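PDB 3SGH: SusD homolog from Bacteroides thetaiotaomicron, which probably binds sugars at the outer membrane as a SusD-like lipoprotein and so may take part in glycan uptake. Local coordinates for residues C36-C41 with W77-G82; L107-G112 with I123-M128; L457-S462 with A473-L478. One frame throughout, in Å; residues are numbered along the deposited sequence.

Contact 1: C36-C41 with W77-G82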
loop_
_atom_site.group_PDB
_atom_site.type_symbol
_atom_site.label_atom_id
_atom_site.label_comp_id
_atom_site.label_asym_id
_atom_site.label_seq_id
_atom_site.Cartn_x
_atom_site.Cartn_y
_atom_site.Cartn_z
ATOM N N CYS A 36 -0.542 12.556 4.363
ATOM C CA CYS A 36 0.277 12.099 3.239
ATOM C C CYS A 36 1.699 11.742 3.693
ATOM O O CYS A 36 2.198 10.660 3.387
ATOM C CB CYS A 36 0.282 13.129 2.106
ATOM S SG CYS A 36 1.026 12.480 0.614
ATOM N N GLN A 37 2.328 12.612 4.469
ATOM C CA GLN A 37 3.656 12.305 4.942
ATOM C C GLN A 37 3.634 11.053 5.801
ATOM O O GLN A 37 4.438 10.142 5.588
ATOM C CB GLN A 37 4.302 13.429 5.708
ATOM C CG GLN A 37 5.749 13.007 6.156
ATOM C CD GLN A 37 6.604 14.211 6.533
ATOM O OE1 GLN A 37 6.176 15.069 7.330
ATOM N NE2 GLN A 37 7.806 14.274 5.964
ATOM N N GLU A 38 2.683 11.017 6.724
ATOM C CA GLU A 38 2.649 9.925 7.730
ATOM C C GLU A 38 2.405 8.552 7.110
ATOM O O GLU A 38 3.061 7.577 7.465
ATOM C CB GLU A 38 1.608 10.221 8.797
ATOM C CG GLU A 38 1.971 11.462 9.655
ATOM C CD GLU A 38 0.767 11.986 10.486
ATOM O OE1 GLU A 38 -0.278 11.325 10.519
ATOM O OE2 GLU A 38 0.905 13.057 11.096
ATOM N N ILE A 39 1.464 8.475 6.172
ATOM C CA ILE A 39 1.084 7.222 5.565
ATOM C C ILE A 39 1.824 6.931 4.264
ATOM O O ILE A 39 2.166 5.782 3.994
ATOM C CB ILE A 39 -0.474 7.201 5.351
ATOM C CG1 ILE A 39 -1.202 7.313 6.707
ATOM C CG2 ILE A 39 -0.948 5.944 4.529
ATOM C CD1 ILE A 39 -1.056 6.062 7.633
ATOM N N ASN A 40 2.008 7.951 3.436
ATOM C CA ASN A 40 2.561 7.766 2.122
ATOM C C ASN A 40 4.053 8.033 2.029
ATOM O O ASN A 40 4.634 7.655 1.028
ATOM C CB ASN A 40 1.836 8.634 1.088
ATOM C CG ASN A 40 0.382 8.224 0.901
ATOM O OD1 ASN A 40 0.058 7.038 0.968
ATOM N ND2 ASN A 40 -0.489 9.186 0.659
ATOM N N CYS A 41 4.688 8.637 3.032
ATOM C CA CYS A 41 6.094 9.065 2.894
ATOM C C CYS A 41 7.034 8.801 4.057
ATOM O O CYS A 41 8.102 9.459 4.144
ATOM C CB CYS A 41 6.148 10.571 2.579
ATOM S SG CYS A 41 5.087 11.196 1.198
ATOM N N TRP A 77 -1.566 5.031 13.526
ATOM C CA TRP A 77 -2.706 4.736 14.387
ATOM C C TRP A 77 -3.547 5.962 14.551
ATOM O O TRP A 77 -4.764 5.932 14.338
ATOM C CB TRP A 77 -2.252 4.221 15.746
ATOM C CG TRP A 77 -3.350 4.155 16.763
ATOM C CD1 TRP A 77 -3.937 5.212 17.353
ATOM C CD2 TRP A 77 -4.002 2.971 17.315
ATOM N NE1 TRP A 77 -4.914 4.789 18.238
ATOM C CE2 TRP A 77 -4.980 3.421 18.222
ATOM C CE3 TRP A 77 -3.868 1.587 17.109
ATOM C CZ2 TRP A 77 -5.794 2.535 18.981
ATOM C CZ3 TRP A 77 -4.681 0.695 17.865
ATOM C CH2 TRP A 77 -5.648 1.184 18.775
ATOM N N GLY A 78 -2.910 7.057 14.948
ATOM C CA GLY A 78 -3.654 8.293 15.243
ATOM C C GLY A 78 -4.383 8.844 14.039
ATOM O O GLY A 78 -5.533 9.334 14.128
ATOM N N ARG A 79 -3.720 8.749 12.891
ATOM C CA ARG A 79 -4.271 9.306 11.686
ATOM C C ARG A 79 -5.512 8.504 11.209
ATOM O O ARG A 79 -6.578 9.089 10.904
ATOM C CB ARG A 79 -3.182 9.331 10.600
ATOM C CG ARG A 79 -3.609 10.016 9.270
ATOM C CD ARG A 79 -4.033 11.456 9.449
ATOM N NE ARG A 79 -2.957 12.286 9.946
ATOM C CZ ARG A 79 -3.007 13.600 10.097
ATOM N NH1 ARG A 79 -4.097 14.276 9.749
ATOM N NH2 ARG A 79 -1.948 14.228 10.566
ATOM N N LEU A 80 -5.356 7.183 11.142
ATOM C CA LEU A 80 -6.383 6.313 10.622
ATOM C C LEU A 80 -7.561 6.221 11.606
ATOM O O LEU A 80 -8.706 6.332 11.189
ATOM C CB LEU A 80 -5.833 4.911 10.348
ATOM C CG LEU A 80 -4.753 4.921 9.235
ATOM C CD1 LEU A 80 -4.170 3.519 9.029
ATOM C CD2 LEU A 80 -5.342 5.481 7.882
ATOM N N TYR A 81 -7.278 5.995 12.894
ATOM C CA TYR A 81 -8.330 6.090 13.894
ATOM C C TYR A 81 -9.056 7.422 13.873
ATOM O O TYR A 81 -10.266 7.458 13.999
ATOM C CB TYR A 81 -7.805 5.842 15.304
ATOM C CG TYR A 81 -8.136 4.481 15.824
ATOM C CD1 TYR A 81 -7.515 3.349 15.345
ATOM C CD2 TYR A 81 -9.051 4.353 16.858
ATOM C CE1 TYR A 81 -7.855 2.080 15.842
ATOM C CE2 TYR A 81 -9.379 3.135 17.376
ATOM C CZ TYR A 81 -8.795 1.995 16.866
ATOM O OH TYR A 81 -9.158 0.793 17.426
ATOM N N GLY A 82 -8.332 8.516 13.703
ATOM C CA GLY A 82 -8.953 9.823 13.667
ATOM C C GLY A 82 -9.969 9.998 12.556
ATOM O O GLY A 82 -11.020 10.649 12.738
#

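Contact 2: L107-G112 with I123-M128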
loop_
_atom_site.group_PDB
_atom_site.type_symbol
_atom_site.label_atom_id
_atom_site.label_comp_id
_atom_site.label_asym_id
_atom_site.label_seq_id
_atom_site.Cartn_x
_atom_site.Cartn_y
_atom_site.Cartn_z
ATOM N N LEU A 107 -17.352 -0.169 4.363
ATOM C CA LEU A 107 -16.244 -0.316 3.388
ATOM C C LEU A 107 -15.034 0.574 3.745
ATOM O O LEU A 107 -13.889 0.162 3.685
ATOM C CB LEU A 107 -16.737 -0.029 1.998
ATOM C CG LEU A 107 -15.689 -0.037 0.873
ATOM C CD1 LEU A 107 -15.035 -1.421 0.721
ATOM C CD2 LEU A 107 -16.405 0.412 -0.453
ATOM N N THR A 108 -15.313 1.799 4.113
ATOM C CA THR A 108 -14.291 2.768 4.423
ATOM C C THR A 108 -13.545 2.418 5.721
ATOM O O THR A 108 -12.300 2.525 5.760
ATOM C CB THR A 108 -14.859 4.208 4.419
ATOM O OG1 THR A 108 -15.545 4.464 3.176
ATOM C CG2 THR A 108 -13.724 5.228 4.567
ATOM N N ARG A 109 -14.282 1.982 6.737
ATOM C CA ARG A 109 -13.690 1.438 7.964
ATOM C C ARG A 109 -12.815 0.246 7.681
ATOM O O ARG A 109 -11.700 0.202 8.124
ATOM C CB ARG A 109 -14.787 1.020 8.924
ATOM C CG ARG A 109 -14.319 0.557 10.298
ATOM C CD ARG A 109 -15.477 0.136 11.092
ATOM N NE ARG A 109 -15.089 -0.352 12.413
ATOM C CZ ARG A 109 -15.761 -1.239 13.128
ATOM N NH1 ARG A 109 -16.831 -1.875 12.628
ATOM N NH2 ARG A 109 -15.297 -1.541 14.330
ATOM N N VAL A 110 -13.329 -0.723 6.909
ATOM C CA VAL A 110 -12.516 -1.866 6.546
ATOM C C VAL A 110 -11.248 -1.379 5.814
ATOM O O VAL A 110 -10.174 -1.886 6.096
ATOM C CB VAL A 110 -13.273 -2.920 5.711
ATOM C CG1 VAL A 110 -12.252 -3.943 5.061
ATOM C CG2 VAL A 110 -14.399 -3.655 6.542
ATOM N N TYR A 111 -11.341 -0.426 4.885
ATOM C CA TYR A 111 -10.155 0.034 4.103
ATOM C C TYR A 111 -9.063 0.551 5.054
ATOM O O TYR A 111 -7.867 0.192 4.958
ATOM C CB TYR A 111 -10.488 1.128 3.055
ATOM C CG TYR A 111 -9.345 1.244 2.073
ATOM C CD1 TYR A 111 -8.247 2.110 2.305
ATOM C CD2 TYR A 111 -9.312 0.431 0.951
ATOM C CE1 TYR A 111 -7.176 2.141 1.398
ATOM C CE2 TYR A 111 -8.265 0.474 0.058
ATOM C CZ TYR A 111 -7.210 1.330 0.283
ATOM O OH TYR A 111 -6.156 1.313 -0.608
ATOM N N GLY A 112 -9.492 1.340 6.012
ATOM C CA GLY A 112 -8.585 1.974 6.926
ATOM C C GLY A 112 -7.981 0.981 7.885
ATOM O O GLY A 112 -6.794 1.051 8.205
ATOM N N ILE A 123 -5.608 -5.160 16.474
ATOM C CA ILE A 123 -6.227 -3.873 16.736
ATOM C C ILE A 123 -7.568 -4.132 17.393
ATOM O O ILE A 123 -8.159 -5.172 17.186
ATOM C CB ILE A 123 -6.474 -3.097 15.422
ATOM C CG1 ILE A 123 -7.352 -3.900 14.452
ATOM C CG2 ILE A 123 -5.135 -2.605 14.745
ATOM C CD1 ILE A 123 -7.841 -3.110 13.217
ATOM N N PRO A 124 -8.121 -3.141 18.099
ATOM C CA PRO A 124 -9.531 -3.247 18.476
ATOM C C PRO A 124 -10.419 -3.101 17.244
ATOM O O PRO A 124 -10.139 -2.256 16.365
ATOM C CB PRO A 124 -9.745 -2.061 19.442
ATOM C CG PRO A 124 -8.427 -1.440 19.659
ATOM C CD PRO A 124 -7.505 -1.889 18.551
ATOM N N TYR A 125 -11.470 -3.901 17.169
ATOM C CA TYR A 125 -12.369 -3.855 16.030
ATOM C C TYR A 125 -13.753 -4.379 16.447
ATOM O O TYR A 125 -14.663 -3.564 16.658
ATOM C CB TYR A 125 -11.748 -4.572 14.806
ATOM C CG TYR A 125 -12.559 -4.433 13.530
ATOM C CD1 TYR A 125 -12.341 -3.382 12.654
ATOM C CD2 TYR A 125 -13.572 -5.342 13.232
ATOM C CE1 TYR A 125 -13.097 -3.225 11.493
ATOM C CE2 TYR A 125 -14.354 -5.179 12.051
ATOM C CZ TYR A 125 -14.096 -4.105 11.208
ATOM O OH TYR A 125 -14.841 -3.916 10.080
ATOM N N THR A 126 -13.880 -5.679 16.664
ATOM C CA THR A 126 -15.177 -6.298 16.985
ATOM C C THR A 126 -15.776 -5.799 18.284
ATOM O O THR A 126 -16.998 -5.671 18.392
ATOM C CB THR A 126 -15.091 -7.825 17.028
ATOM O OG1 THR A 126 -14.197 -8.228 18.059
ATOM C CG2 THR A 126 -14.581 -8.387 15.709
ATOM N N GLN A 127 -14.912 -5.476 19.239
ATOM C CA GLN A 127 -15.325 -5.136 20.601
ATOM C C GLN A 127 -15.437 -3.638 20.832
ATOM O O GLN A 127 -15.705 -3.214 21.942
ATOM C CB GLN A 127 -14.333 -5.722 21.608
ATOM C CG GLN A 127 -14.200 -7.239 21.534
ATOM C CD GLN A 127 -15.534 -7.923 21.598
ATOM O OE1 GLN A 127 -16.183 -7.950 22.650
ATOM N NE2 GLN A 127 -15.953 -8.503 20.482
HETATM N N MSE A 128 -15.214 -2.829 19.798
HETATM C CA MSE A 128 -15.360 -1.396 19.965
HETATM C C MSE A 128 -16.802 -0.970 20.104
HETATM O O MSE A 128 -17.699 -1.527 19.441
HETATM C CB MSE A 128 -14.743 -0.681 18.819
HETATM C CG MSE A 128 -13.290 -0.885 18.823
HETATM SE SE MSE A 128 -12.630 -0.006 17.293
HETATM C CE MSE A 128 -12.637 1.804 17.933
HETATM O O HOH W 1 -16.543 -2.068 9.285
#

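Contact 3: L457-S462 with A473-L478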
loop_
_atom_site.group_PDB
_atom_site.type_symbol
_atom_site.label_atom_id
_atom_site.label_comp_id
_atom_site.label_asym_id
_atom_site.label_seq_id
_atom_site.Cartn_x
_atom_site.Cartn_y
_atom_site.Cartn_z
ATOM N N LEU A 457 4.877 -2.126 12.583
ATOM C CA LEU A 457 4.900 -1.019 13.528
ATOM C C LEU A 457 4.442 -1.550 14.895
ATOM O O LEU A 457 3.754 -2.557 14.966
ATOM C CB LEU A 457 3.987 0.114 13.042
ATOM C CG LEU A 457 4.619 1.100 12.053
ATOM C CD1 LEU A 457 5.294 0.422 10.870
ATOM C CD2 LEU A 457 3.551 2.106 11.589
ATOM N N ARG A 458 4.813 -0.847 15.962
ATOM C CA ARG A 458 4.491 -1.227 17.311
ATOM C C ARG A 458 3.188 -0.571 17.752
ATOM O O ARG A 458 2.722 0.402 17.130
ATOM C CB ARG A 458 5.625 -0.812 18.259
ATOM C CG ARG A 458 6.904 -1.604 18.059
ATOM C CD ARG A 458 8.039 -1.141 18.986
ATOM N NE ARG A 458 8.523 0.181 18.537
ATOM C CZ ARG A 458 8.199 1.347 19.086
ATOM N NH1 ARG A 458 7.401 1.405 20.149
ATOM N NH2 ARG A 458 8.656 2.480 18.571
ATOM N N PHE A 459 2.634 -1.115 18.834
ATOM C CA PHE A 459 1.481 -0.543 19.527
ATOM C C PHE A 459 1.881 0.867 20.047
ATOM O O PHE A 459 3.067 1.149 20.312
ATOM C CB PHE A 459 1.045 -1.474 20.670
ATOM C CG PHE A 459 0.630 -2.875 20.223
ATOM C CD1 PHE A 459 -0.080 -3.067 19.062
ATOM C CD2 PHE A 459 0.914 -3.959 21.025
ATOM C CE1 PHE A 459 -0.521 -4.345 18.695
ATOM C CE2 PHE A 459 0.489 -5.231 20.685
ATOM C CZ PHE A 459 -0.211 -5.433 19.533
ATOM N N THR A 460 0.902 1.752 20.182
ATOM C CA THR A 460 1.187 3.144 20.499
ATOM C C THR A 460 1.299 3.470 21.982
ATOM O O THR A 460 0.723 2.783 22.844
ATOM C CB THR A 460 0.088 4.057 19.947
ATOM O OG1 THR A 460 -1.121 3.798 20.679
ATOM C CG2 THR A 460 -0.097 3.832 18.409
ATOM N N ARG A 461 2.014 4.556 22.276
ATOM C CA ARG A 461 2.155 5.001 23.651
ATOM C C ARG A 461 0.794 5.347 24.213
ATOM O O ARG A 461 0.532 5.073 25.398
ATOM C CB ARG A 461 3.133 6.187 23.822
ATOM C CG ARG A 461 3.182 6.665 25.333
ATOM C CD ARG A 461 4.340 7.595 25.733
ATOM N NE ARG A 461 5.582 6.827 25.759
ATOM C CZ ARG A 461 6.352 6.592 26.816
ATOM N NH1 ARG A 461 6.098 7.090 28.047
ATOM N NH2 ARG A 461 7.428 5.842 26.618
ATOM N N SER A 462 -0.085 5.948 23.401
ATOM C CA SER A 462 -1.403 6.362 23.934
ATOM C C SER A 462 -2.222 5.142 24.380
ATOM O O SER A 462 -3.007 5.207 25.337
ATOM C CB SER A 462 -2.158 7.257 22.928
ATOM O OG SER A 462 -2.665 6.466 21.856
ATOM N N ALA A 473 -2.463 -7.354 26.923
ATOM C CA ALA A 473 -3.021 -8.619 26.446
ATOM C C ALA A 473 -2.755 -8.827 24.968
ATOM O O ALA A 473 -2.452 -9.960 24.535
ATOM C CB ALA A 473 -4.506 -8.700 26.751
ATOM N N ALA A 474 -2.832 -7.747 24.187
ATOM C CA ALA A 474 -2.585 -7.817 22.763
ATOM C C ALA A 474 -1.138 -8.215 22.427
ATOM O O ALA A 474 -0.898 -8.821 21.376
ATOM C CB ALA A 474 -2.943 -6.503 22.063
ATOM N N VAL A 475 -0.191 -7.862 23.293
ATOM C CA VAL A 475 1.207 -8.256 23.131
ATOM C C VAL A 475 1.322 -9.767 23.030
ATOM O O VAL A 475 2.062 -10.261 22.209
ATOM C CB VAL A 475 2.096 -7.683 24.296
ATOM C CG1 VAL A 475 3.557 -8.146 24.197
ATOM C CG2 VAL A 475 1.991 -6.140 24.298
ATOM N N SER A 476 0.554 -10.497 23.852
ATOM C CA SER A 476 0.613 -11.953 23.824
ATOM C C SER A 476 -0.044 -12.539 22.580
ATOM O O SER A 476 0.160 -13.727 22.270
ATOM C CB SER A 476 0.003 -12.579 25.091
ATOM O OG SER A 476 -1.399 -12.480 25.073
HETATM N N MSE A 477 -0.836 -11.737 21.863
HETATM C CA MSE A 477 -1.404 -12.164 20.599
HETATM C C MSE A 477 -0.403 -12.171 19.429
HETATM O O MSE A 477 -0.668 -12.780 18.397
HETATM C CB MSE A 477 -2.636 -11.293 20.233
HETATM C CG MSE A 477 -3.693 -11.279 21.287
HETATM SE SE MSE A 477 -5.037 -10.007 20.858
HETATM C CE MSE A 477 -5.967 -10.028 22.547
ATOM N N LEU A 478 0.725 -11.466 19.572
ATOM C CA LEU A 478 1.726 -11.354 18.533
ATOM C C LEU A 478 2.442 -12.672 18.394
ATOM O O LEU A 478 2.606 -13.397 19.366
ATOM C CB LEU A 478 2.753 -10.244 18.842
ATOM C CG LEU A 478 2.229 -8.796 18.785
ATOM C CD1 LEU A 478 3.210 -7.727 19.333
ATOM C CD2 LEU A 478 1.813 -8.463 17.345
#

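Contact 1: C36-C41 with W77-G82
Arg79 grips Glu38 in a salt bridge that ties helix 75-84 to helix 33-40, two members of the helix-rich SusD fold, an alpha-alpha superhelix related to TPR proteins. The short helical segments are steeply crossed, with a signed angle of -105°. Their axes come no closer than 10.3 Å, and long side chains cover that distance. Arg79 sends CG anti to its backbone N (chi1 -175°), toward helix 33-40. Its CB already lies 3.5 Å from Glu38 OE1. Its CG is flanked by Ile39, whose CG1 is 4.4 Å away. The chain bends at chi2 and again at chi3. CD stays 3.9 Å from Glu38 OE1, and the second bend brings NE round to it. NE donates to Glu38 OE1 at 2.9 Å, and NH2 donates to Glu38 OE2 at 3.1 Å. CZ sits between the two donors, behind both bonds. The grip is side-on, one nitrogen to each oxygen, and both bonds are nearly straight. Both oxygens lie close to the guanidinium plane. The match is not flat, however. The carboxylate is turned 47° from that plane, so each of its oxygens is met from above its own plane. Glu38 reaches this place with a chain extended beyond CG, and it crosses Arg79 at about a right angle. With an alanine in place of Arg79, both carboxylate oxygens of Glu38 would probably be left without these donors, and Ile39 would lose the methylene that flanks it. Glu38 also touches Ser75, and Ile39 touches Ser76, both on the earlier part of helix 75-84. Leu80 also packs on Leu115 of helix 100-120. Beside the ion pair lies a small apolar contact, in which Ile39 CD1 sits 4.2 Å from Leu80 CG.

Contact 2: L107-G112 with I123-M128
Arg109 lays its guanidinium flat on the ring of Tyr125, with the planes 12° apart and the centres separated by 3.9 Å. This is a cation-pi stack, with Arg109 CZ 4.0 Å from the ring centroid. With CG anti to the backbone N (chi1 -174°) and the chain extended as far as NE, the arginine reaches out over the ring. Its NH2 also makes a weak hydrogen bond of 3.1 Å to Tyr125 O. At the far end of the ring, Val110 CG2 touches Tyr125 OH at 3.6 Å. The contact pins the loop between helices 100-120 and 140-162 onto helix 100-120 of the SusD fold. The next shell fixes both groups. Arg109 NE is hydrogen-bonded to Tyr85 OH, and Phe88 adds a second cation-pi contact. Tyr125 OH bonds to Asp150 OD2 of helix 140-162. A water donates to Tyr125 OH at 2.6 Å and weakly accepts from Arg109 NH1. Asp150 OD2 also makes a long, weak ion pair with that nitrogen. Tyr125 begins a type I turn that ends at Met128. The arginine is buried, and its charge is probably offset by aromatic faces together with the nearby carboxylate of Asp150, while NE and the tyrosine hydroxyl have firm polar partners.

Contact 3: L457-S462 with A473-L478
Phe459 is the bump of this contact, and Ala474, Val475 and Leu478 of the segment 473-478 form the hollow that takes it. The fit is made by the far part of the ring, where CE2 makes the most contacts. Phe459 CE2 lies 3.8 Å from Val475 N and equally near Ala474 C. Val475 CG2 is 4.0 Å from Phe459 CE2. Leu478 CD1 is 3.9 Å from Phe459 CE2. CZ rests against the small methyl of Ala474, with CB 3.9 Å away. The floor of the hollow is therefore partly backbone, since Ala474 has so little side chain that the ring can come up to the peptide between Ala474 and Val475. Val475 CG2 forms one wall and Leu478 CD1 another. Val475 CA lies at the ring edge, in its plane. Phe459 holds CG anti to its carbonyl carbon (chi1 -60°), which carries the ring out from the backbone toward the helix. Val475 CG2 is likewise anti to its own carbonyl carbon, and that branch meets CD2 and CE2 of the ring. Tyr137 packs edge-to-face with Phe459, and Arg456 makes a cation-pi contact. Tyr464 of helix 461-466 touches both Phe459 and Val475. Thr460, the next residue, is the N-cap of that helix, and its OG1 accepts from Glu463 N. Phe459 just before the cap and Tyr464 four places after it thus meet as in a hydrophobic staple. Here the stapled phenylalanine also packs into the hollow of segment 473-478, which lies on helix 468-477.

The three contacts follow one another along the chain, and none nests within or crosses another. Contact 1 comes first and closes a span of 35 residues, joining helix 33-40 to helix 75-84. Contact 2 is tighter. It folds the loop after helix 100-120 back onto that helix across ten residues. Contact 3 lies near the C terminus and also spans ten residues, most of them in helices 461-466 and 468-477. Helix 75-84 is the common neighbour. Tyr81 and Trp77 pack on Pro124 of contact 2, and Trp77 CB also touches Thr460 CG2 of contact 3. Contacts 2 and 3 do not touch each other.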